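Local coordinates for protein neural-cadherin (Drosophila melanogaster, PDB 3UBG) that mediates calcium-dependent, mainly homophilic cell-cell adhesion, this fragment comprising three consecutive cadherin domains of its ectodomain, at residues 6-11 with 89-94; 11-16 with 58-63; 100-105 with 134-139. All coordinates share one frame; numbering follows the deposited sequence.

Interaction 1 (6-11 with 89-94)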
loop_
_atom_site.group_PDB
_atom_site.type_symbol
_atom_site.label_atom_id
_atom_site.label_comp_id
_atom_site.label_asym_id
_atom_site.label_seq_id
_atom_site.Cartn_x
_atom_site.Cartn_y
_atom_site.Cartn_z
ATOM N N THR A 6 12.572 -33.161 -16.091
ATOM C CA THR A 6 11.797 -32.087 -15.528
ATOM C C THR A 6 10.589 -31.759 -16.384
ATOM O O THR A 6 10.656 -31.735 -17.608
ATOM C CB THR A 6 12.654 -30.845 -15.389
ATOM O OG1 THR A 6 13.733 -31.143 -14.503
ATOM C CG2 THR A 6 11.822 -29.687 -14.820
ATOM N N LYS A 7 9.475 -31.497 -15.727
ATOM C CA LYS A 7 8.280 -31.045 -16.427
ATOM C C LYS A 7 8.203 -29.511 -16.434
ATOM O O LYS A 7 8.140 -28.852 -15.383
ATOM C CB LYS A 7 7.031 -31.660 -15.792
ATOM C CG LYS A 7 5.724 -31.146 -16.337
ATOM C CD LYS A 7 5.419 -31.710 -17.694
ATOM C CE LYS A 7 4.009 -31.301 -18.107
ATOM N NZ LYS A 7 3.444 -32.120 -19.218
ATOM N N ARG A 8 8.238 -28.964 -17.639
ATOM C CA ARG A 8 8.161 -27.534 -17.837
ATOM C C ARG A 8 6.872 -27.218 -18.590
ATOM O O ARG A 8 6.570 -27.837 -19.604
ATOM C CB ARG A 8 9.404 -27.057 -18.591
ATOM C CG ARG A 8 10.724 -27.510 -17.924
ATOM C CD ARG A 8 11.980 -27.120 -18.724
ATOM N NE ARG A 8 13.098 -26.746 -17.855
ATOM C CZ ARG A 8 14.136 -27.529 -17.560
ATOM N NH1 ARG A 8 14.230 -28.747 -18.068
ATOM N NH2 ARG A 8 15.091 -27.085 -16.759
ATOM N N ILE A 9 6.106 -26.262 -18.077
ATOM C CA ILE A 9 4.812 -25.980 -18.656
ATOM C C ILE A 9 4.361 -24.540 -18.376
ATOM O O ILE A 9 4.713 -23.932 -17.358
ATOM C CB ILE A 9 3.774 -27.044 -18.180
ATOM C CG1 ILE A 9 2.440 -26.932 -18.921
ATOM C CG2 ILE A 9 3.586 -27.004 -16.668
ATOM C CD1 ILE A 9 1.533 -28.160 -18.693
ATOM N N GLU A 10 3.565 -24.027 -19.302
ATOM C CA GLU A 10 3.174 -22.642 -19.385
ATOM C C GLU A 10 1.711 -22.435 -19.002
ATOM O O GLU A 10 0.859 -23.244 -19.355
ATOM C CB GLU A 10 3.257 -22.253 -20.838
ATOM C CG GLU A 10 4.331 -21.309 -21.218
ATOM C CD GLU A 10 4.081 -20.798 -22.616
ATOM O OE1 GLU A 10 4.461 -21.497 -23.583
ATOM O OE2 GLU A 10 3.473 -19.706 -22.742
ATOM N N PHE A 11 1.413 -21.326 -18.332
ATOM C CA PHE A 11 0.028 -20.944 -18.069
ATOM C C PHE A 11 -0.058 -19.462 -17.752
ATOM O O PHE A 11 0.913 -18.847 -17.313
ATOM C CB PHE A 11 -0.560 -21.708 -16.875
ATOM C CG PHE A 11 -0.767 -23.187 -17.105
ATOM C CD1 PHE A 11 0.091 -24.122 -16.528
ATOM C CD2 PHE A 11 -1.850 -23.649 -17.851
ATOM C CE1 PHE A 11 -0.108 -25.487 -16.709
ATOM C CE2 PHE A 11 -2.063 -25.020 -18.036
ATOM C CZ PHE A 11 -1.190 -25.937 -17.465
ATOM N N ASN A 89 12.781 -39.115 -8.203
ATOM C CA ASN A 89 12.505 -37.706 -7.965
ATOM C C ASN A 89 12.218 -37.049 -9.301
ATOM O O ASN A 89 12.787 -37.429 -10.316
ATOM C CB ASN A 89 13.710 -37.017 -7.312
ATOM C CG ASN A 89 13.773 -37.229 -5.800
ATOM O OD1 ASN A 89 13.286 -38.226 -5.274
ATOM N ND2 ASN A 89 14.376 -36.275 -5.096
ATOM N N GLN A 90 11.331 -36.064 -9.311
ATOM C CA GLN A 90 11.046 -35.319 -10.537
ATOM C C GLN A 90 10.757 -33.867 -10.216
ATOM O O GLN A 90 10.062 -33.565 -9.255
ATOM C CB GLN A 90 9.868 -35.914 -11.304
ATOM C CG GLN A 90 9.572 -35.158 -12.577
ATOM C CD GLN A 90 8.349 -35.663 -13.293
ATOM O OE1 GLN A 90 7.492 -36.321 -12.695
ATOM N NE2 GLN A 90 8.246 -35.350 -14.579
ATOM N N ARG A 91 11.291 -32.963 -11.022
ATOM C CA ARG A 91 11.082 -31.545 -10.783
ATOM C C ARG A 91 10.043 -31.030 -11.754
ATOM O O ARG A 91 9.936 -31.524 -12.884
ATOM C CB ARG A 91 12.385 -30.773 -10.949
ATOM C CG ARG A 91 12.270 -29.282 -10.740
ATOM C CD ARG A 91 13.563 -28.637 -11.187
ATOM N NE ARG A 91 13.688 -27.232 -10.829
ATOM C CZ ARG A 91 14.515 -26.398 -11.452
ATOM N NH1 ARG A 91 15.257 -26.838 -12.455
ATOM N NH2 ARG A 91 14.589 -25.127 -11.089
ATOM N N VAL A 92 9.278 -30.041 -11.300
ATOM C CA VAL A 92 8.212 -29.459 -12.103
ATOM C C VAL A 92 8.293 -27.946 -12.063
ATOM O O VAL A 92 8.381 -27.343 -10.993
ATOM C CB VAL A 92 6.818 -29.903 -11.608
ATOM C CG1 VAL A 92 5.743 -29.349 -12.511
ATOM C CG2 VAL A 92 6.739 -31.432 -11.559
ATOM N N ILE A 93 8.285 -27.337 -13.240
ATOM C CA ILE A 93 8.391 -25.891 -13.346
ATOM C C ILE A 93 7.228 -25.384 -14.168
ATOM O O ILE A 93 7.112 -25.717 -15.350
ATOM C CB ILE A 93 9.685 -25.479 -14.039
ATOM C CG1 ILE A 93 10.890 -26.173 -13.382
ATOM C CG2 ILE A 93 9.809 -23.949 -14.063
ATOM C CD1 ILE A 93 12.213 -25.926 -14.083
ATOM N N ILE A 94 6.357 -24.603 -13.529
ATOM C CA ILE A 94 5.193 -24.015 -14.183
ATOM C C ILE A 94 5.475 -22.542 -14.429
ATOM O O ILE A 94 5.601 -21.782 -13.477
ATOM C CB ILE A 94 3.923 -24.131 -13.291
ATOM C CG1 ILE A 94 3.695 -25.584 -12.871
ATOM C CG2 ILE A 94 2.716 -23.589 -14.032
ATOM C CD1 ILE A 94 2.453 -25.825 -11.993
HETATM O O HOH W 1 16.011 -29.520 -13.657
HETATM O O HOH W 2 13.570 -33.302 -12.930
#

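Interaction 2 (11-16 with 58-63). With CA (calcium ion), chain F; CA (calcium ion), chain E.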
loop_
_atom_site.group_PDB
_atom_site.type_symbol
_atom_site.label_atom_id
_atom_site.label_comp_id
_atom_site.label_asym_id
_atom_site.label_seq_id
_atom_site.Cartn_x
_atom_site.Cartn_y
_atom_site.Cartn_z
ATOM N N PHE A 11 1.413 -21.326 -18.332
ATOM C CA PHE A 11 0.028 -20.944 -18.069
ATOM C C PHE A 11 -0.058 -19.462 -17.752
ATOM O O PHE A 11 0.913 -18.847 -17.313
ATOM C CB PHE A 11 -0.560 -21.708 -16.875
ATOM C CG PHE A 11 -0.767 -23.187 -17.105
ATOM C CD1 PHE A 11 0.091 -24.122 -16.528
ATOM C CD2 PHE A 11 -1.850 -23.649 -17.851
ATOM C CE1 PHE A 11 -0.108 -25.487 -16.709
ATOM C CE2 PHE A 11 -2.063 -25.020 -18.036
ATOM C CZ PHE A 11 -1.190 -25.937 -17.465
ATOM N N THR A 12 -1.234 -18.891 -17.963
ATOM C CA THR A 12 -1.566 -17.606 -17.369
ATOM C C THR A 12 -1.909 -17.798 -15.897
ATOM O O THR A 12 -2.367 -18.879 -15.489
ATOM C CB THR A 12 -2.765 -16.957 -18.082
ATOM O OG1 THR A 12 -3.961 -17.664 -17.741
ATOM C CG2 THR A 12 -2.554 -16.987 -19.608
ATOM N N GLU A 13 -1.691 -16.763 -15.093
ATOM C CA GLU A 13 -2.159 -16.804 -13.707
ATOM C C GLU A 13 -3.679 -17.033 -13.647
ATOM O O GLU A 13 -4.203 -17.591 -12.677
ATOM C CB GLU A 13 -1.766 -15.538 -12.951
ATOM C CG GLU A 13 -2.427 -14.284 -13.490
ATOM C CD GLU A 13 -1.924 -13.004 -12.831
ATOM O OE1 GLU A 13 -1.799 -12.002 -13.553
ATOM O OE2 GLU A 13 -1.655 -12.997 -11.608
ATOM N N ALA A 14 -4.387 -16.634 -14.697
ATOM C CA ALA A 14 -5.837 -16.827 -14.722
ATOM C C ALA A 14 -6.249 -18.283 -14.964
ATOM O O ALA A 14 -7.352 -18.692 -14.607
ATOM C CB ALA A 14 -6.490 -15.907 -15.747
ATOM N N ASP A 15 -5.373 -19.063 -15.586
ATOM C CA ASP A 15 -5.636 -20.493 -15.740
ATOM C C ASP A 15 -5.682 -21.153 -14.363
ATOM O O ASP A 15 -6.278 -22.206 -14.197
ATOM C CB ASP A 15 -4.562 -21.163 -16.603
ATOM C CG ASP A 15 -4.543 -20.655 -18.022
ATOM O OD1 ASP A 15 -5.612 -20.316 -18.568
ATOM O OD2 ASP A 15 -3.452 -20.609 -18.609
ATOM N N GLY A 16 -5.026 -20.530 -13.388
ATOM C CA GLY A 16 -5.088 -20.958 -12.004
ATOM C C GLY A 16 -6.041 -20.106 -11.150
ATOM O O GLY A 16 -5.778 -19.854 -9.976
ATOM N N TRP A 58 -3.667 -18.768 -8.352
ATOM C CA TRP A 58 -2.411 -18.312 -8.887
ATOM C C TRP A 58 -2.397 -16.794 -8.954
ATOM O O TRP A 58 -3.427 -16.163 -9.210
ATOM C CB TRP A 58 -2.166 -18.953 -10.246
ATOM C CG TRP A 58 -1.813 -20.425 -10.128
ATOM C CD1 TRP A 58 -1.648 -21.142 -8.972
ATOM C CD2 TRP A 58 -1.595 -21.341 -11.201
ATOM N NE1 TRP A 58 -1.327 -22.446 -9.261
ATOM C CE2 TRP A 58 -1.285 -22.596 -10.624
ATOM C CE3 TRP A 58 -1.620 -21.226 -12.598
ATOM C CZ2 TRP A 58 -1.006 -23.732 -11.402
ATOM C CZ3 TRP A 58 -1.341 -22.366 -13.375
ATOM C CH2 TRP A 58 -1.036 -23.599 -12.770
ATOM N N ASP A 59 -1.226 -16.212 -8.702
ATOM C CA ASP A 59 -1.081 -14.766 -8.653
ATOM C C ASP A 59 0.334 -14.371 -9.058
ATOM O O ASP A 59 1.286 -14.492 -8.279
ATOM C CB ASP A 59 -1.452 -14.235 -7.260
ATOM C CG ASP A 59 -1.320 -12.716 -7.135
ATOM O OD1 ASP A 59 -1.185 -11.999 -8.151
ATOM O OD2 ASP A 59 -1.352 -12.235 -5.988
ATOM N N TYR A 60 0.442 -13.911 -10.297
ATOM C CA TYR A 60 1.685 -13.476 -10.898
ATOM C C TYR A 60 2.365 -12.380 -10.060
ATOM O O TYR A 60 3.582 -12.355 -9.923
ATOM C CB TYR A 60 1.388 -12.982 -12.320
ATOM C CG TYR A 60 2.605 -12.504 -13.089
ATOM C CD1 TYR A 60 3.321 -13.365 -13.917
ATOM C CD2 TYR A 60 3.027 -11.179 -12.995
ATOM C CE1 TYR A 60 4.435 -12.917 -14.613
ATOM C CE2 TYR A 60 4.125 -10.733 -13.672
ATOM C CZ TYR A 60 4.835 -11.593 -14.480
ATOM O OH TYR A 60 5.933 -11.105 -15.159
ATOM N N GLU A 61 1.568 -11.491 -9.479
ATOM C CA GLU A 61 2.085 -10.463 -8.593
ATOM C C GLU A 61 2.765 -11.001 -7.326
ATOM O O GLU A 61 3.702 -10.402 -6.832
ATOM C CB GLU A 61 0.998 -9.434 -8.238
ATOM C CG GLU A 61 0.664 -8.475 -9.373
ATOM C CD GLU A 61 0.113 -9.165 -10.627
ATOM O OE1 GLU A 61 -0.742 -10.070 -10.485
ATOM O OE2 GLU A 61 0.534 -8.804 -11.760
ATOM N N GLU A 62 2.317 -12.120 -6.786
ATOM C CA GLU A 62 3.003 -12.642 -5.607
ATOM C C GLU A 62 4.196 -13.579 -5.882
ATOM O O GLU A 62 4.933 -13.909 -4.961
ATOM C CB GLU A 62 2.023 -13.297 -4.632
ATOM C CG GLU A 62 1.039 -12.321 -3.977
ATOM C CD GLU A 62 1.675 -10.994 -3.605
ATOM O OE1 GLU A 62 2.786 -10.998 -3.022
ATOM O OE2 GLU A 62 1.065 -9.936 -3.905
ATOM N N LEU A 63 4.387 -14.023 -7.122
ATOM C CA LEU A 63 5.537 -14.879 -7.419
ATOM C C LEU A 63 6.856 -14.102 -7.366
ATOM O O LEU A 63 6.887 -12.878 -7.552
ATOM C CB LEU A 63 5.391 -15.558 -8.780
ATOM C CG LEU A 63 4.235 -16.544 -8.972
ATOM C CD1 LEU A 63 4.149 -16.931 -10.437
ATOM C CD2 LEU A 63 4.413 -17.776 -8.096
HETATM CA CA CA F . -2.814 -11.403 -10.004
HETATM CA CA CA E . -1.600 -9.510 -13.029
HETATM O O HOH W 3 -5.492 -16.305 -10.675
HETATM O O HOH W 4 -4.188 -13.483 -8.853
#

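Interaction 3 (100-105 with 134-139). With CA (calcium ion), chain D; CA (calcium ion), chain F; CA (calcium ion), chain E; ZN (zinc ion), chain C.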
loop_
_atom_site.group_PDB
_atom_site.type_symbol
_atom_site.label_atom_id
_atom_site.label_comp_id
_atom_site.label_asym_id
_atom_site.label_seq_id
_atom_site.Cartn_x
_atom_site.Cartn_y
_atom_site.Cartn_z
ATOM N N ASN A 100 -3.995 -9.002 -16.834
ATOM C CA ASN A 100 -4.323 -7.742 -16.185
ATOM C C ASN A 100 -5.499 -7.951 -15.242
ATOM O O ASN A 100 -6.649 -8.010 -15.675
ATOM C CB ASN A 100 -4.635 -6.667 -17.226
ATOM C CG ASN A 100 -4.578 -5.260 -16.653
ATOM O OD1 ASN A 100 -5.047 -5.007 -15.551
ATOM N ND2 ASN A 100 -4.023 -4.338 -17.415
ATOM N N ASP A 101 -5.209 -8.066 -13.951
ATOM C CA ASP A 101 -6.196 -8.552 -13.007
ATOM C C ASP A 101 -6.074 -7.923 -11.625
ATOM O O ASP A 101 -6.689 -8.396 -10.663
ATOM C CB ASP A 101 -6.101 -10.076 -12.906
ATOM C CG ASP A 101 -4.878 -10.539 -12.126
ATOM O OD1 ASP A 101 -3.911 -9.771 -12.020
ATOM O OD2 ASP A 101 -4.883 -11.684 -11.623
ATOM N N GLU A 102 -5.265 -6.873 -11.513
ATOM C CA GLU A 102 -5.140 -6.161 -10.239
ATOM C C GLU A 102 -5.568 -4.701 -10.380
ATOM O O GLU A 102 -5.222 -4.033 -11.343
ATOM C CB GLU A 102 -3.717 -6.261 -9.703
ATOM C CG GLU A 102 -3.225 -7.689 -9.548
ATOM C CD GLU A 102 -4.092 -8.512 -8.597
ATOM O OE1 GLU A 102 -4.931 -7.933 -7.884
ATOM O OE2 GLU A 102 -3.923 -9.737 -8.543
ATOM N N PRO A 103 -6.348 -4.199 -9.422
ATOM C CA PRO A 103 -6.804 -2.807 -9.537
ATOM C C PRO A 103 -5.675 -1.800 -9.313
ATOM O O PRO A 103 -4.706 -2.112 -8.626
ATOM C CB PRO A 103 -7.864 -2.706 -8.429
ATOM C CG PRO A 103 -7.430 -3.724 -7.401
ATOM C CD PRO A 103 -6.848 -4.866 -8.205
ATOM N N PRO A 104 -5.794 -0.590 -9.896
ATOM C CA PRO A 104 -4.853 0.501 -9.605
ATOM C C PRO A 104 -5.061 1.121 -8.223
ATOM O O PRO A 104 -6.114 0.966 -7.611
ATOM C CB PRO A 104 -5.189 1.535 -10.670
ATOM C CG PRO A 104 -6.637 1.303 -10.952
ATOM C CD PRO A 104 -6.779 -0.197 -10.918
ATOM N N TYR A 105 -4.055 1.839 -7.748
ATOM C CA TYR A 105 -4.094 2.445 -6.441
ATOM C C TYR A 105 -3.362 3.788 -6.487
ATOM O O TYR A 105 -2.462 3.982 -7.307
ATOM C CB TYR A 105 -3.462 1.512 -5.401
ATOM C CG TYR A 105 -2.047 1.139 -5.727
ATOM C CD1 TYR A 105 -0.980 1.849 -5.184
ATOM C CD2 TYR A 105 -1.769 0.099 -6.595
ATOM C CE1 TYR A 105 0.319 1.517 -5.485
ATOM C CE2 TYR A 105 -0.469 -0.245 -6.906
ATOM C CZ TYR A 105 0.576 0.462 -6.345
ATOM O OH TYR A 105 1.888 0.139 -6.659
ATOM N N ASP A 134 -0.404 0.803 -10.946
ATOM C CA ASP A 134 -1.147 -0.416 -11.151
ATOM C C ASP A 134 -0.148 -1.575 -11.258
ATOM O O ASP A 134 0.866 -1.455 -11.926
ATOM C CB ASP A 134 -1.973 -0.302 -12.423
ATOM C CG ASP A 134 -2.805 -1.533 -12.680
ATOM O OD1 ASP A 134 -2.235 -2.620 -12.999
ATOM O OD2 ASP A 134 -4.042 -1.400 -12.564
ATOM N N PRO A 135 -0.451 -2.703 -10.603
ATOM C CA PRO A 135 0.486 -3.814 -10.428
ATOM C C PRO A 135 0.758 -4.610 -11.693
ATOM O O PRO A 135 1.792 -5.241 -11.776
ATOM C CB PRO A 135 -0.204 -4.702 -9.379
ATOM C CG PRO A 135 -1.266 -3.845 -8.763
ATOM C CD PRO A 135 -1.693 -2.903 -9.840
ATOM N N ASP A 136 -0.125 -4.578 -12.672
ATOM C CA ASP A 136 0.084 -5.408 -13.857
ATOM C C ASP A 136 1.180 -4.855 -14.765
ATOM O O ASP A 136 1.528 -3.684 -14.675
ATOM C CB ASP A 136 -1.240 -5.608 -14.590
ATOM C CG ASP A 136 -2.318 -6.161 -13.670
ATOM O OD1 ASP A 136 -2.017 -7.035 -12.859
ATOM O OD2 ASP A 136 -3.462 -5.716 -13.703
ATOM N N THR A 137 1.744 -5.708 -15.618
ATOM C CA THR A 137 2.776 -5.279 -16.560
ATOM C C THR A 137 2.136 -4.490 -17.695
ATOM O O THR A 137 2.815 -3.795 -18.429
ATOM C CB THR A 137 3.554 -6.480 -17.163
ATOM O OG1 THR A 137 2.693 -7.240 -18.023
ATOM C CG2 THR A 137 4.093 -7.394 -16.078
ATOM N N ASP A 138 0.814 -4.571 -17.784
ATOM C CA ASP A 138 0.050 -4.187 -18.965
ATOM C C ASP A 138 -0.987 -3.070 -18.692
ATOM O O ASP A 138 -2.057 -3.023 -19.303
ATOM C CB ASP A 138 -0.653 -5.453 -19.456
ATOM C CG ASP A 138 -1.491 -5.237 -20.698
ATOM O OD1 ASP A 138 -1.205 -4.289 -21.470
ATOM O OD2 ASP A 138 -2.435 -6.044 -20.902
ATOM N N HIS A 139 -0.671 -2.158 -17.783
ATOM C CA HIS A 139 -1.638 -1.140 -17.364
ATOM C C HIS A 139 -1.826 0.018 -18.340
ATOM O O HIS A 139 -1.003 0.268 -19.203
ATOM C CB HIS A 139 -1.216 -0.569 -16.025
ATOM C CG HIS A 139 0.184 -0.056 -16.025
ATOM N ND1 HIS A 139 0.527 1.155 -16.577
ATOM C CD2 HIS A 139 1.332 -0.600 -15.560
ATOM C CE1 HIS A 139 1.826 1.352 -16.436
ATOM N NE2 HIS A 139 2.336 0.295 -15.823
HETATM CA CA CA D . -4.550 -3.582 -13.565
HETATM CA CA CA F . -2.814 -11.403 -10.004
HETATM CA CA CA E . -1.600 -9.510 -13.029
HETATM ZN ZN ZN C . 4.470 0.008 -15.458
HETATM O O HOH W 4 -4.188 -13.483 -8.853
#

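Interaction 1 (6-11 with 89-94)
The hydroxyl of Thr6 is gripped by two waters, and both carry it across to Arg91. One lies 2.7 Å from Thr6 OG1 and accepts from the backbone N of Arg91. The other, 2.9 Å from Thr6 OG1, accepts from Arg91 NH1, meeting the guanidinium at its edge and in its plane. The chi1 of Thr6 (-61°) sets OG1 beside its own backbone N and turns CG2 onto the Arg91 carbonyl, with 3.3 Å between Thr6 CG2 and Arg91 O. Arg91 runs alongside Thr6 in an extended chain, and its NH2 forms a salt bridge with Asp70 of strand 68-76. Ile93 CD1 rests over the centre of one guanidinium face, and the Thr6 methyl packs against the same isoleucine.

Behind these side chains the two strands run parallel. Lys7 lies level with Val92 and bonds to the residues flanking it: Lys7 N donates to Arg91 O at 2.9 Å, and Ile93 N donates to Lys7 O at 2.6 Å, almost straight at 176°. Val92 CA also makes a CA-H...O contact with Lys7 O. Ile9 N then reaches Ile93 O at 3.0 Å to continue the ladder.

On the other face, Ile9 and Ile94 project together from the sheet, Ile9 CG2 against Ile94 CG1. Ile94 CG2 comes in at the edge of the Phe11 ring, 3.7 Å from Phe11 CD1. Phe24 of strand 22-25 covers this apolar cluster.

Such parallel pairing of the first and last strands is characteristic of the Greek-key sandwich of cadherin domains. The chemistry is two-sided: waters join Thr6 to Arg91, whose charge is met by Asp70, on one face, while the other is largely hydrocarbon and packs toward Phe24, with the backbone bonds running between them.

Interaction 2 (11-16 with 58-63)
Trp58 packs its indole on Gly16, in the turn after strand 3-12, and this is the tightly packed part of the contact. Gly16 CA lies over one face of the indole, offset toward the rim, 3.5 Å from Trp58 CE3; a side chain on Gly16 would run into the ring, so the glycine makes the close approach possible. Phe11 CB meets the indole at its edge, 3.6 Å from Trp58 CZ3, while the two aromatic planes are inclined at 56°. Trp58 N donates to Gly16 O at 2.9 Å, tilted out of the carbonyl plane. The turn itself is held by Thr12 and Asp15: Asp15 N donates to Thr12 OG1 in an ST motif, and Thr12 N donates to Asp15 OD2.

Away from the indole the backbones part, and water does the joining. One water donates to both Glu13 O and Trp58 O; a second donates to Trp58 O and also binds a calcium ion.

Beyond the waters, Glu13 bridges two calcium ions. Its CG is folded between backbone N and carbonyl carbon (chi1 65°), and the extended chain beyond carries the carboxylate across to segment 58-63. Glu13 OE2 accepts from Tyr60 N at 2.6 Å, met from above the carboxylate plane, and binds one calcium at 2.5 Å together with Asp59 OD1 and Glu61 OE1. Glu13 OE1 binds the second calcium, which both Glu61 oxygens also hold.

Three carboxylates from these segments converge, and Asp98, Val99 O, Asp101, Glu102 and Asp136 contribute further ligands. Such crowding of negative charge is probably tolerable only with the metals in place, consistent with the calcium dependence of cadherins, whereas the tryptophan packing involves no metal ligand.

Interaction 3 (100-105 with 134-139)
Asn100 and Asp136 meet through a shared calcium ion, and metal bonds dominate the contact. Asn100 OD1 lies 2.5 Å from this calcium and Asp136 OD2 2.4 Å from it, their amide and carboxylate planes steeply crossed. Both oxygens of Asp134 and the backbone O of Glu102 join them, and Asp185 and Gln196 complete the site. With CG anti to its carbonyl carbon (chi1 -54°), Asp136 faces two ions at once, its OD1 binding a second calcium at 2.5 Å. Asp101 OD1 reaches that second ion and also a third, which Asp101 OD2 and Glu102 OE2 hold as well.

Hydrogen bonds position these ligands. Glu102 N donates to the syn lone pair of Asp136 OD2 at 3.1 Å and nearly straight (170°), and Asp101 N adds a weak bond to the same oxygen. Asp136 N donates to Asp134 OD1 in an Asx turn.

Apolar contact is carried by Pro135, whose CG lies 3.6 Å from Glu102 CB and comes in at the edge of the Tyr105 ring. Its CD also makes a van der Waals contact with Pro103 O. Replacing Pro135 by alanine removes CG and CD and would probably open a gap between Glu102 CB and the Tyr105 ring.

The site is the calcium-bound linker between successive cadherin domains: segment 100-105 leads from strand 87-97 into strand 105-106, whose Tyr105 forms a backbone hydrogen bond with Arg133 at the end of strand 126-133, and Pro104 packs on strands 176-185 and 195-207.

The three contacts lead from the N-terminal domain of this fragment into its junction with the next. Interactions 1 and 2 have centres about 15 Å apart, share Phe11 and strand 3-12, and touch where Ile94 packs on Trp58; along the chain, interaction 2 is nested inside the loop closed by interaction 1. Interaction 3 comes later in sequence, its centre about 13 Å from that of interaction 2 and about 27 Å from that of interaction 1. Interactions 2 and 3 share two calcium ions and one water. The core of one domain is thus connected to the interdomain linker, consistent with calcium rigidifying the ectodomain.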